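PDB 6RN5: CHAD domain protein from Streptomyces chartreusis, which probably binds polyphosphate through its helical CHAD domain and also binds copper ions, its cellular role being unknown. Local coordinates for residues A[23-27]-A[292-297]; A[32-36]-A[210-214]; A[69-74]-A[88-92]; A[75-79]-A[226-232]. The contacts are given in a common frame with arbitrary orientation. Residue numbers count along the deposited sequence, not the author numbering.

Contact 1: residues A[23-27]-A[292-297]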
loop_
_atom_site.group_PDB
_atom_site.type_symbol
_atom_site.label_atom_id
_atom_site.label_comp_id
_atom_site.label_asym_id
_atom_site.label_seq_id
_atom_site.Cartn_x
_atom_site.Cartn_y
_atom_site.Cartn_z
ATOM N N THR A 23 43.225 25.584 -1.534
ATOM C CA THR A 23 41.873 25.499 -2.062
ATOM C C THR A 23 40.910 25.199 -0.920
ATOM O O THR A 23 39.845 25.810 -0.827
ATOM C CB THR A 23 41.723 24.401 -3.135
ATOM O OG1 THR A 23 42.803 24.495 -4.051
ATOM C CG2 THR A 23 40.395 24.539 -3.941
ATOM N N LEU A 24 41.309 24.261 -0.068
ATOM C CA LEU A 24 40.531 23.859 1.096
ATOM C C LEU A 24 40.310 25.054 2.025
ATOM O O LEU A 24 39.211 25.222 2.512
ATOM C CB LEU A 24 41.253 22.757 1.872
ATOM C CG LEU A 24 40.780 22.401 3.269
ATOM C CD1 LEU A 24 39.341 21.923 3.214
ATOM C CD2 LEU A 24 41.684 21.307 3.846
ATOM N N ALA A 25 41.363 25.834 2.298
ATOM C CA ALA A 25 41.277 27.010 3.146
ATOM C C ALA A 25 40.315 28.025 2.537
ATOM O O ALA A 25 39.532 28.640 3.265
ATOM C CB ALA A 25 42.628 27.653 3.334
ATOM N N GLY A 26 40.392 28.204 1.231
ATOM C CA GLY A 26 39.510 29.170 0.527
ATOM C C GLY A 26 38.058 28.751 0.718
ATOM O O GLY A 26 37.199 29.585 0.976
ATOM N N TYR A 27 37.778 27.452 0.623
ATOM C CA TYR A 27 36.410 26.956 0.772
ATOM C C TYR A 27 35.893 27.172 2.193
ATOM O O TYR A 27 34.766 27.699 2.361
ATOM C CB TYR A 27 36.308 25.492 0.372
ATOM C CG TYR A 27 34.916 24.920 0.419
ATOM C CD1 TYR A 27 33.930 25.312 -0.506
ATOM C CD2 TYR A 27 34.561 24.000 1.419
ATOM C CE1 TYR A 27 32.631 24.771 -0.432
ATOM C CE2 TYR A 27 33.275 23.469 1.502
ATOM C CZ TYR A 27 32.321 23.853 0.577
ATOM O OH TYR A 27 31.070 23.281 0.665
ATOM N N GLU A 292 32.478 19.986 -3.724
ATOM C CA GLU A 292 32.493 21.464 -3.591
ATOM C C GLU A 292 33.869 21.982 -3.108
ATOM O O GLU A 292 34.415 22.924 -3.663
ATOM C CB GLU A 292 31.427 21.936 -2.601
ATOM C CG GLU A 292 29.992 21.774 -3.078
ATOM C CD GLU A 292 29.019 22.600 -2.271
ATOM O OE1 GLU A 292 29.440 23.396 -1.388
ATOM O OE2 GLU A 292 27.806 22.479 -2.531
ATOM N N ALA A 293 34.409 21.389 -2.049
ATOM C CA ALA A 293 35.669 21.851 -1.481
ATOM C C ALA A 293 36.847 21.821 -2.470
ATOM O O ALA A 293 37.742 22.701 -2.476
ATOM C CB ALA A 293 35.990 21.003 -0.242
ATOM N N VAL A 294 36.825 20.771 -3.290
ATOM C CA VAL A 294 37.835 20.451 -4.286
ATOM C C VAL A 294 37.760 21.418 -5.445
ATOM O O VAL A 294 38.768 21.747 -6.021
ATOM C CB VAL A 294 37.651 18.992 -4.770
ATOM C CG1 VAL A 294 38.212 18.764 -6.140
ATOM C CG2 VAL A 294 38.310 18.057 -3.752
ATOM N N SER A 295 36.560 21.844 -5.777
ATOM C CA SER A 295 36.346 22.911 -6.727
ATOM C C SER A 295 36.769 24.277 -6.131
ATOM O O SER A 295 37.203 25.170 -6.843
ATOM C CB SER A 295 34.866 22.919 -7.090
ATOM O OG SER A 295 34.587 24.026 -7.898
ATOM N N GLY A 296 36.613 24.420 -4.812
ATOM C CA GLY A 296 37.052 25.596 -4.051
ATOM C C GLY A 296 35.997 26.694 -3.884
ATOM O O GLY A 296 34.815 26.502 -4.238
ATOM N N PRO A 297 36.413 27.858 -3.332
ATOM C CA PRO A 297 35.511 29.014 -3.304
ATOM C C PRO A 297 35.272 29.564 -4.737
ATOM O O PRO A 297 34.133 29.869 -5.114
ATOM C CB PRO A 297 36.277 30.022 -2.451
ATOM C CG PRO A 297 37.708 29.699 -2.678
ATOM C CD PRO A 297 37.759 28.193 -2.817
#

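Contact 2: residues A[32-36]-A[210-214]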
loop_
_atom_site.group_PDB
_atom_site.type_symbol
_atom_site.label_atom_id
_atom_site.label_comp_id
_atom_site.label_asym_id
_atom_site.label_seq_id
_atom_site.Cartn_x
_atom_site.Cartn_y
_atom_site.Cartn_z
ATOM N N ALA A 32 32.540 29.975 6.214
ATOM C CA ALA A 32 32.554 30.729 7.434
ATOM C C ALA A 32 31.966 32.120 7.258
ATOM O O ALA A 32 31.203 32.595 8.120
ATOM C CB ALA A 32 33.958 30.846 7.948
ATOM N N THR A 33 32.348 32.773 6.168
ATOM C CA THR A 33 31.827 34.095 5.828
ATOM C C THR A 33 30.333 34.065 5.509
ATOM O O THR A 33 29.619 34.942 5.956
ATOM C CB THR A 33 32.599 34.682 4.647
ATOM O OG1 THR A 33 33.927 34.847 5.071
ATOM C CG2 THR A 33 32.074 36.059 4.202
ATOM N N GLU A 34 29.864 33.094 4.723
ATOM C CA GLU A 34 28.409 32.880 4.562
ATOM C C GLU A 34 27.671 32.686 5.875
ATOM O O GLU A 34 26.585 33.194 6.020
ATOM C CB GLU A 34 28.076 31.679 3.675
ATOM C CG GLU A 34 28.420 31.911 2.208
ATOM C CD GLU A 34 27.840 33.222 1.660
ATOM O OE1 GLU A 34 26.595 33.367 1.674
ATOM O OE2 GLU A 34 28.628 34.103 1.224
ATOM N N PHE A 35 28.227 31.899 6.795
ATOM C CA PHE A 35 27.640 31.743 8.126
ATOM C C PHE A 35 27.535 33.078 8.877
ATOM O O PHE A 35 26.536 33.339 9.539
ATOM C CB PHE A 35 28.480 30.764 8.954
ATOM C CG PHE A 35 27.902 30.445 10.296
ATOM C CD1 PHE A 35 28.219 31.205 11.392
ATOM C CD2 PHE A 35 27.044 29.377 10.456
ATOM C CE1 PHE A 35 27.712 30.911 12.646
ATOM C CE2 PHE A 35 26.524 29.048 11.706
ATOM C CZ PHE A 35 26.870 29.816 12.813
ATOM N N LEU A 36 28.581 33.906 8.808
ATOM C CA LEU A 36 28.546 35.199 9.490
ATOM C C LEU A 36 27.572 36.158 8.826
ATOM O O LEU A 36 26.868 36.891 9.512
ATOM C CB LEU A 36 29.910 35.834 9.584
ATOM C CG LEU A 36 30.967 35.018 10.327
ATOM C CD1 LEU A 36 32.321 35.666 10.071
ATOM C CD2 LEU A 36 30.685 34.859 11.802
ATOM N N VAL A 210 33.768 30.343 14.256
ATOM C CA VAL A 210 33.496 30.506 12.831
ATOM C C VAL A 210 34.002 31.855 12.340
ATOM O O VAL A 210 34.600 31.958 11.249
ATOM C CB VAL A 210 32.007 30.306 12.516
ATOM C CG1 VAL A 210 31.704 30.621 11.068
ATOM C CG2 VAL A 210 31.627 28.859 12.838
ATOM N N ALA A 211 33.811 32.902 13.149
ATOM C CA ALA A 211 34.400 34.223 12.823
ATOM C C ALA A 211 35.927 34.152 12.612
ATOM O O ALA A 211 36.428 34.692 11.675
ATOM C CB ALA A 211 34.071 35.247 13.897
ATOM N N VAL A 212 36.649 33.475 13.498
ATOM C CA VAL A 212 38.069 33.304 13.340
ATOM C C VAL A 212 38.365 32.587 12.037
ATOM O O VAL A 212 39.225 32.982 11.302
ATOM C CB VAL A 212 38.664 32.528 14.527
ATOM C CG1 VAL A 212 40.121 32.145 14.248
ATOM C CG2 VAL A 212 38.585 33.393 15.784
ATOM N N LEU A 213 37.602 31.537 11.744
ATOM C CA LEU A 213 37.795 30.737 10.545
ATOM C C LEU A 213 37.569 31.520 9.278
ATOM O O LEU A 213 38.074 31.172 8.233
ATOM C CB LEU A 213 36.821 29.535 10.570
ATOM C CG LEU A 213 36.875 28.512 9.436
ATOM C CD1 LEU A 213 38.261 27.860 9.323
ATOM C CD2 LEU A 213 35.817 27.433 9.638
ATOM N N ALA A 214 36.738 32.545 9.314
ATOM C CA ALA A 214 36.605 33.372 8.105
ATOM C C ALA A 214 37.950 34.037 7.707
ATOM O O ALA A 214 38.127 34.376 6.571
ATOM C CB ALA A 214 35.504 34.421 8.271
#

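Contact 3: residues A[69-74]-A[88-92]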
loop_
_atom_site.group_PDB
_atom_site.type_symbol
_atom_site.label_atom_id
_atom_site.label_comp_id
_atom_site.label_asym_id
_atom_site.label_seq_id
_atom_site.Cartn_x
_atom_site.Cartn_y
_atom_site.Cartn_z
ATOM N N ILE A 69 30.761 23.184 6.745
ATOM C CA ILE A 69 31.994 23.328 7.482
ATOM C C ILE A 69 32.241 22.016 8.245
ATOM O O ILE A 69 33.351 21.460 8.238
ATOM C CB ILE A 69 31.885 24.524 8.420
ATOM C CG1 ILE A 69 31.810 25.806 7.598
ATOM C CG2 ILE A 69 33.053 24.588 9.354
ATOM C CD1 ILE A 69 31.514 27.060 8.419
ATOM N N SER A 70 31.174 21.502 8.843
ATOM C CA SER A 70 31.252 20.318 9.629
ATOM C C SER A 70 31.695 19.142 8.744
ATOM O O SER A 70 32.585 18.360 9.118
ATOM C CB SER A 70 29.904 20.083 10.327
ATOM O OG SER A 70 30.062 19.119 11.322
ATOM N N ALA A 71 31.125 19.052 7.551
ATOM C CA ALA A 71 31.528 18.023 6.588
ATOM C C ALA A 71 33.001 18.120 6.200
ATOM O O ALA A 71 33.728 17.120 6.141
ATOM C CB ALA A 71 30.666 18.095 5.327
ATOM N N THR A 72 33.424 19.332 5.913
ATOM C CA THR A 72 34.773 19.605 5.464
ATOM C C THR A 72 35.784 19.192 6.535
ATOM O O THR A 72 36.815 18.595 6.226
ATOM C CB THR A 72 34.900 21.074 5.120
ATOM O OG1 THR A 72 34.001 21.359 4.040
ATOM C CG2 THR A 72 36.288 21.422 4.668
ATOM N N LEU A 73 35.460 19.492 7.784
ATOM C CA LEU A 73 36.318 19.156 8.907
ATOM C C LEU A 73 36.370 17.640 9.116
ATOM O O LEU A 73 37.210 17.166 9.820
ATOM C CB LEU A 73 35.863 19.882 10.178
ATOM C CG LEU A 73 36.538 21.249 10.412
ATOM C CD1 LEU A 73 36.489 22.167 9.218
ATOM C CD2 LEU A 73 35.914 21.950 11.600
ATOM N N HIS A 74 35.451 16.895 8.517
ATOM C CA HIS A 74 35.444 15.449 8.648
ATOM C C HIS A 74 36.305 14.907 7.534
ATOM O O HIS A 74 37.289 14.259 7.801
ATOM C CB HIS A 74 34.003 14.886 8.549
ATOM C CG HIS A 74 33.920 13.415 8.752
ATOM N ND1 HIS A 74 33.863 12.518 7.712
ATOM C CD2 HIS A 74 33.920 12.678 9.884
ATOM C CE1 HIS A 74 33.805 11.293 8.192
ATOM N NE2 HIS A 74 33.832 11.360 9.509
ATOM N N MET A 88 35.255 21.761 17.018
ATOM C CA MET A 88 34.281 22.420 16.121
ATOM C C MET A 88 33.095 21.542 15.750
ATOM O O MET A 88 31.964 22.019 15.736
ATOM C CB MET A 88 34.945 22.857 14.821
ATOM C CG MET A 88 36.081 23.861 14.956
ATOM S SD MET A 88 35.426 25.467 15.399
ATOM C CE MET A 88 34.737 26.039 13.850
ATOM N N ARG A 89 33.339 20.262 15.452
ATOM C CA ARG A 89 32.317 19.440 14.737
ATOM C C ARG A 89 31.006 19.225 15.494
ATOM O O ARG A 89 29.942 19.495 14.948
ATOM C CB ARG A 89 32.875 18.058 14.289
ATOM C CG ARG A 89 33.777 18.066 13.037
ATOM C CD ARG A 89 33.938 16.657 12.438
ATOM N NE ARG A 89 32.805 16.342 11.549
ATOM C CZ ARG A 89 31.864 15.401 11.745
ATOM N NH1 ARG A 89 31.876 14.609 12.820
ATOM N NH2 ARG A 89 30.885 15.247 10.845
ATOM N N PRO A 90 31.070 18.711 16.733
ATOM C CA PRO A 90 29.818 18.552 17.505
ATOM C C PRO A 90 29.108 19.875 17.780
ATOM O O PRO A 90 27.889 19.912 17.837
ATOM C CB PRO A 90 30.294 17.941 18.828
ATOM C CG PRO A 90 31.720 18.387 18.963
ATOM C CD PRO A 90 32.256 18.381 17.556
ATOM N N GLU A 91 29.862 20.964 17.905
ATOM C CA GLU A 91 29.243 22.250 18.170
ATOM C C GLU A 91 28.509 22.697 16.946
ATOM O O GLU A 91 27.375 23.129 17.018
ATOM C CB GLU A 91 30.284 23.262 18.595
ATOM C CG GLU A 91 30.828 23.012 19.974
ATOM C CD GLU A 91 29.708 22.857 20.996
ATOM O OE1 GLU A 91 29.136 23.855 21.495
ATOM O OE2 GLU A 91 29.374 21.716 21.295
ATOM N N LEU A 92 29.154 22.558 15.796
ATOM C CA LEU A 92 28.496 22.807 14.532
ATOM C C LEU A 92 27.288 21.899 14.292
ATOM O O LEU A 92 26.279 22.341 13.751
ATOM C CB LEU A 92 29.487 22.626 13.394
ATOM C CG LEU A 92 30.557 23.718 13.294
ATOM C CD1 LEU A 92 31.694 23.282 12.387
ATOM C CD2 LEU A 92 29.918 25.030 12.819
#

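Contact 4: residues A[75-79]-A[226-232]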
loop_
_atom_site.group_PDB
_atom_site.type_symbol
_atom_site.label_atom_id
_atom_site.label_comp_id
_atom_site.label_asym_id
_atom_site.label_seq_id
_atom_site.Cartn_x
_atom_site.Cartn_y
_atom_site.Cartn_z
ATOM N N THR A 75 35.895 15.173 6.290
ATOM C CA THR A 75 36.528 14.626 5.080
ATOM C C THR A 75 38.023 14.960 5.011
ATOM O O THR A 75 38.831 14.135 4.537
ATOM C CB THR A 75 35.812 15.160 3.815
ATOM O OG1 THR A 75 34.435 14.787 3.856
ATOM C CG2 THR A 75 36.427 14.608 2.559
ATOM N N PHE A 76 38.368 16.182 5.445
ATOM C CA PHE A 76 39.708 16.755 5.253
ATOM C C PHE A 76 40.376 16.992 6.583
ATOM O O PHE A 76 41.273 17.829 6.716
ATOM C CB PHE A 76 39.646 18.070 4.440
ATOM C CG PHE A 76 38.979 17.931 3.081
ATOM C CD1 PHE A 76 39.698 17.493 1.964
ATOM C CD2 PHE A 76 37.634 18.272 2.904
ATOM C CE1 PHE A 76 39.072 17.392 0.708
ATOM C CE2 PHE A 76 37.008 18.161 1.652
ATOM C CZ PHE A 76 37.717 17.717 0.563
ATOM N N GLN A 77 39.960 16.200 7.559
ATOM C CA GLN A 77 40.455 16.316 8.904
ATOM C C GLN A 77 41.951 16.145 8.933
ATOM O O GLN A 77 42.601 16.789 9.724
ATOM C CB GLN A 77 39.844 15.275 9.848
ATOM C CG GLN A 77 40.217 15.556 11.304
ATOM C CD GLN A 77 39.359 14.820 12.315
ATOM O OE1 GLN A 77 39.857 13.941 13.000
ATOM N NE2 GLN A 77 38.054 15.181 12.413
ATOM N N SER A 78 42.498 15.303 8.062
ATOM C CA SER A 78 43.950 15.052 8.110
ATOM C C SER A 78 44.753 16.283 7.735
ATOM O O SER A 78 45.904 16.353 8.074
ATOM C CB SER A 78 44.339 13.878 7.197
ATOM O OG SER A 78 43.833 14.066 5.899
ATOM N N LEU A 79 44.168 17.249 7.022
ATOM C CA LEU A 79 44.900 18.477 6.670
ATOM C C LEU A 79 44.737 19.634 7.669
ATOM O O LEU A 79 45.239 20.701 7.421
ATOM C CB LEU A 79 44.518 18.941 5.254
ATOM C CG LEU A 79 44.892 17.889 4.195
ATOM C CD1 LEU A 79 44.662 18.479 2.839
ATOM C CD2 LEU A 79 46.344 17.458 4.310
ATOM N N ALA A 226 49.600 19.682 -0.158
ATOM C CA ALA A 226 48.921 18.371 -0.319
ATOM C C ALA A 226 47.761 18.416 -1.322
ATOM O O ALA A 226 47.045 19.408 -1.404
ATOM C CB ALA A 226 48.441 17.835 1.020
ATOM N N ASP A 227 47.619 17.339 -2.093
ATOM C CA ASP A 227 46.596 17.217 -3.129
ATOM C C ASP A 227 45.298 16.866 -2.379
ATOM O O ASP A 227 45.302 15.953 -1.577
ATOM C CB ASP A 227 47.024 16.101 -4.108
ATOM C CG ASP A 227 46.059 15.908 -5.308
ATOM O OD1 ASP A 227 44.993 16.588 -5.493
ATOM O OD2 ASP A 227 46.398 15.010 -6.100
ATOM N N LEU A 228 44.216 17.620 -2.595
ATOM C CA LEU A 228 42.910 17.284 -1.977
ATOM C C LEU A 228 42.198 16.089 -2.601
ATOM O O LEU A 228 41.330 15.499 -1.965
ATOM C CB LEU A 228 41.936 18.442 -2.096
ATOM C CG LEU A 228 42.276 19.766 -1.470
ATOM C CD1 LEU A 228 41.019 20.649 -1.543
ATOM C CD2 LEU A 228 42.777 19.563 -0.033
ATOM N N ARG A 229 42.546 15.705 -3.812
ATOM C CA ARG A 229 41.768 14.672 -4.494
ATOM C C ARG A 229 41.714 13.300 -3.862
ATOM O O ARG A 229 40.680 12.689 -3.865
ATOM C CB ARG A 229 42.163 14.570 -5.946
ATOM C CG ARG A 229 41.742 15.834 -6.702
ATOM C CD ARG A 229 42.430 15.916 -8.054
ATOM N NE ARG A 229 43.751 16.522 -7.909
ATOM C CZ ARG A 229 44.768 16.371 -8.754
ATOM N NH1 ARG A 229 45.926 16.990 -8.518
ATOM N NH2 ARG A 229 44.648 15.600 -9.823
ATOM N N PRO A 230 42.816 12.820 -3.299
ATOM C CA PRO A 230 42.770 11.527 -2.634
ATOM C C PRO A 230 41.802 11.517 -1.442
ATOM O O PRO A 230 41.144 10.506 -1.181
ATOM C CB PRO A 230 44.220 11.329 -2.155
ATOM C CG PRO A 230 45.019 12.223 -3.030
ATOM C CD PRO A 230 44.140 13.420 -3.248
ATOM N N LEU A 231 41.706 12.643 -0.743
ATOM C CA LEU A 231 40.733 12.767 0.364
ATOM C C LEU A 231 39.282 12.747 -0.091
ATOM O O LEU A 231 38.473 12.098 0.525
ATOM C CB LEU A 231 41.007 14.016 1.195
ATOM C CG LEU A 231 42.412 13.990 1.804
ATOM C CD1 LEU A 231 42.726 15.231 2.624
ATOM C CD2 LEU A 231 42.567 12.724 2.652
ATOM N N ALA A 232 38.985 13.469 -1.153
ATOM C CA ALA A 232 37.679 13.446 -1.787
ATOM C C ALA A 232 37.319 12.062 -2.271
ATOM O O ALA A 232 36.186 11.633 -2.098
ATOM C CB ALA A 232 37.634 14.418 -2.953
HETATM O O HOH W 1 38.365 11.867 3.247
#

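Contact 1: residues A[23-27]-A[292-297]
Segment 23-27 is a piece of helix 21-42, and segment 292-297 is the C-terminal turn of helix 274-295 with the two residues that leave it. The backbones come nearest at Tyr27 and Pro297, whose CA atoms lie 4.7 Å apart. Gly296 departs from the helix with positive phi (92°), and its backbone angles would jam a CB against the preceding carbonyl. Gly26 leaves room for Pro297, whose CG packs 3.5 Å from Gly26 C; a CB on Gly26 would clash with that CG. Thr23 CG2 packs 3.5 Å from Gly296 CA, while Thr23 OG1 is hydrogen-bonded to Thr20 N. Tyr27 lays one ring face on the helix end: Ala293 CA is 3.8 Å from the ring centroid, a CH-pi contact. At the ring's tip, Tyr27 OH donates to Glu292 OE1 at 2.6 Å, and Glu292 also forms a salt bridge with Arg68 of helix 56-75. The tyrosine thus combines apolar packing with a short hydrogen bond to a carboxylate paired with an arginine, linking three CHAD-domain helices.

Contact 2: residues A[32-36]-A[210-214]
Two helices of the all-helical CHAD domain, 21-42 and 201-213, pack here through small and branched apolar side chains. Ala32 is the main bump offered by segment 32-36. Its methyl enters a hollow of segment 210-214 lined by Val210, Leu213 and Ala214, with Ala32 CB 3.5 Å from Val210 O and equally 3.5 Å from Ala214 N, and 4.0 Å from Leu213 CG. So small a residue lets the backbones draw close, the CA atoms of Ala32 and Ala214 being 4.9 Å apart. In return, Val210 projects toward helix 21-42, where its CG1 meets Ala32 CB at 3.9 Å, Phe35 CD1 at 3.5 Å and Leu36 CD2 at 4.4 Å. Leu36, one turn on from Ala32, reaches over the backbone of Ala211, its CD1 3.7 Å from Ala211 CA. The side-chain contacts are apolar apart from Thr33 OG1, which is hydrogen-bonded to Arg29 O in its own helix and borders Ala214 CB. Helix 56-75 adjoins both partners: Phe35 packs on Leu62 and Ser65, and Leu213 on Ile69. At the far end of Leu36, its CD1 lies 3.9 Å from Ala214 CB.

Contact 3: residues A[69-74]-A[88-92]
Arg89 has the most elaborate side-chain course at this interface. From a CB that points sideways, its chain runs m, t and then p at chi3, a bend that brings the guanidinium back over segment 69-74. There Arg89 NE donates to the carbonyl O of Ser70 at 3.2 Å, nearly straight at 170°, and the acceptor lies close to the guanidinium plane. One face of that group is covered by His74 CB, 3.5 Å from Arg89 NE; the t rotamer of His74 sets its imidazole beside the guanidinium. The two segments belong to helices 56-75 and 82-120, which follow each other in the chain and form an antiparallel helical hairpin of the CHAD domain. Their local axes approach to 9.2 Å, with 153° between directions. The backbones come nearest at Ser70 and Arg89, with CA atoms 5.3 Å apart, and Ser70 CB also lies 4.0 Å from Leu92 CB. On the apolar side, Leu73 has an off-rotamer chi1 of -92°, between the wells, and sets its CD2 3.5 Å from Met88 CB. Met88 is m at all three chi angles, folding its thioether tightly, and the residue touches Ile206 and Lys209 of helix 201-213. Leu92, in the m,t rotamer, extends its CD1 to within 3.6 Å of Ile69 CG2, and Ile69 in turn packs on Leu213 of helix 201-213.

Contact 4: residues A[75-79]-A[226-232]
Apolar packing dominates the meeting of loop segment 75-79, a 3-10 turn at residues 77-79, with segment 226-232, leading into helix 229-244. Leu79 spans three partners: its CD2 lies 3.9 Å from Ala226 CB, its CD1 3.6 Å from Leu228 CD2 and its CG 3.8 Å from Leu231 CD1. Phe76, the first residue to leave the preceding helix, has a sideways CB, but its ring reaches segment 226-232, with Phe76 CD1 3.8 Å from Leu231 CB and Leu228 O near the ring edge. Direct polar bonding between the segments is replaced by water: one molecule donates to both Thr75 O and Leu231 O, at 2.7 Å each, bridging the two backbones. Within segment 226-232, Asp227 OD1 accepts from Arg229 N at 3.1 Å, a capping bond at the helix start, and forms a salt bridge with Arg229 NE at 2.7 Å. Two further helices close in: Phe76 and Leu228 pack on Leu24 of helix 21-42 and, respectively, on Ala293 and Val294 of helix 274-295.

In the fold
From the N terminus, helix 21-42 supplies the first segments of contacts 1 and 2, helix 56-75 that of contact 3, and the loop after it that of contact 4. Contact 3 closes a short hairpin loop at 88-92, contact 2 a longer one at 210-214, and contact 1 the longest, at 292-297. Contact 3 therefore nests within contact 2, and contacts 2, 3 and 4 all within contact 1. Contact 4, closing at 226-232, crosses contacts 2 and 3. Thr72 joins contact 3 to Tyr27 and Leu24 of contact 1, Ile69 joins it to contact 2, and Phe76 brings contacts 1 and 4 together, so helices far apart in sequence meet around helix 56-75.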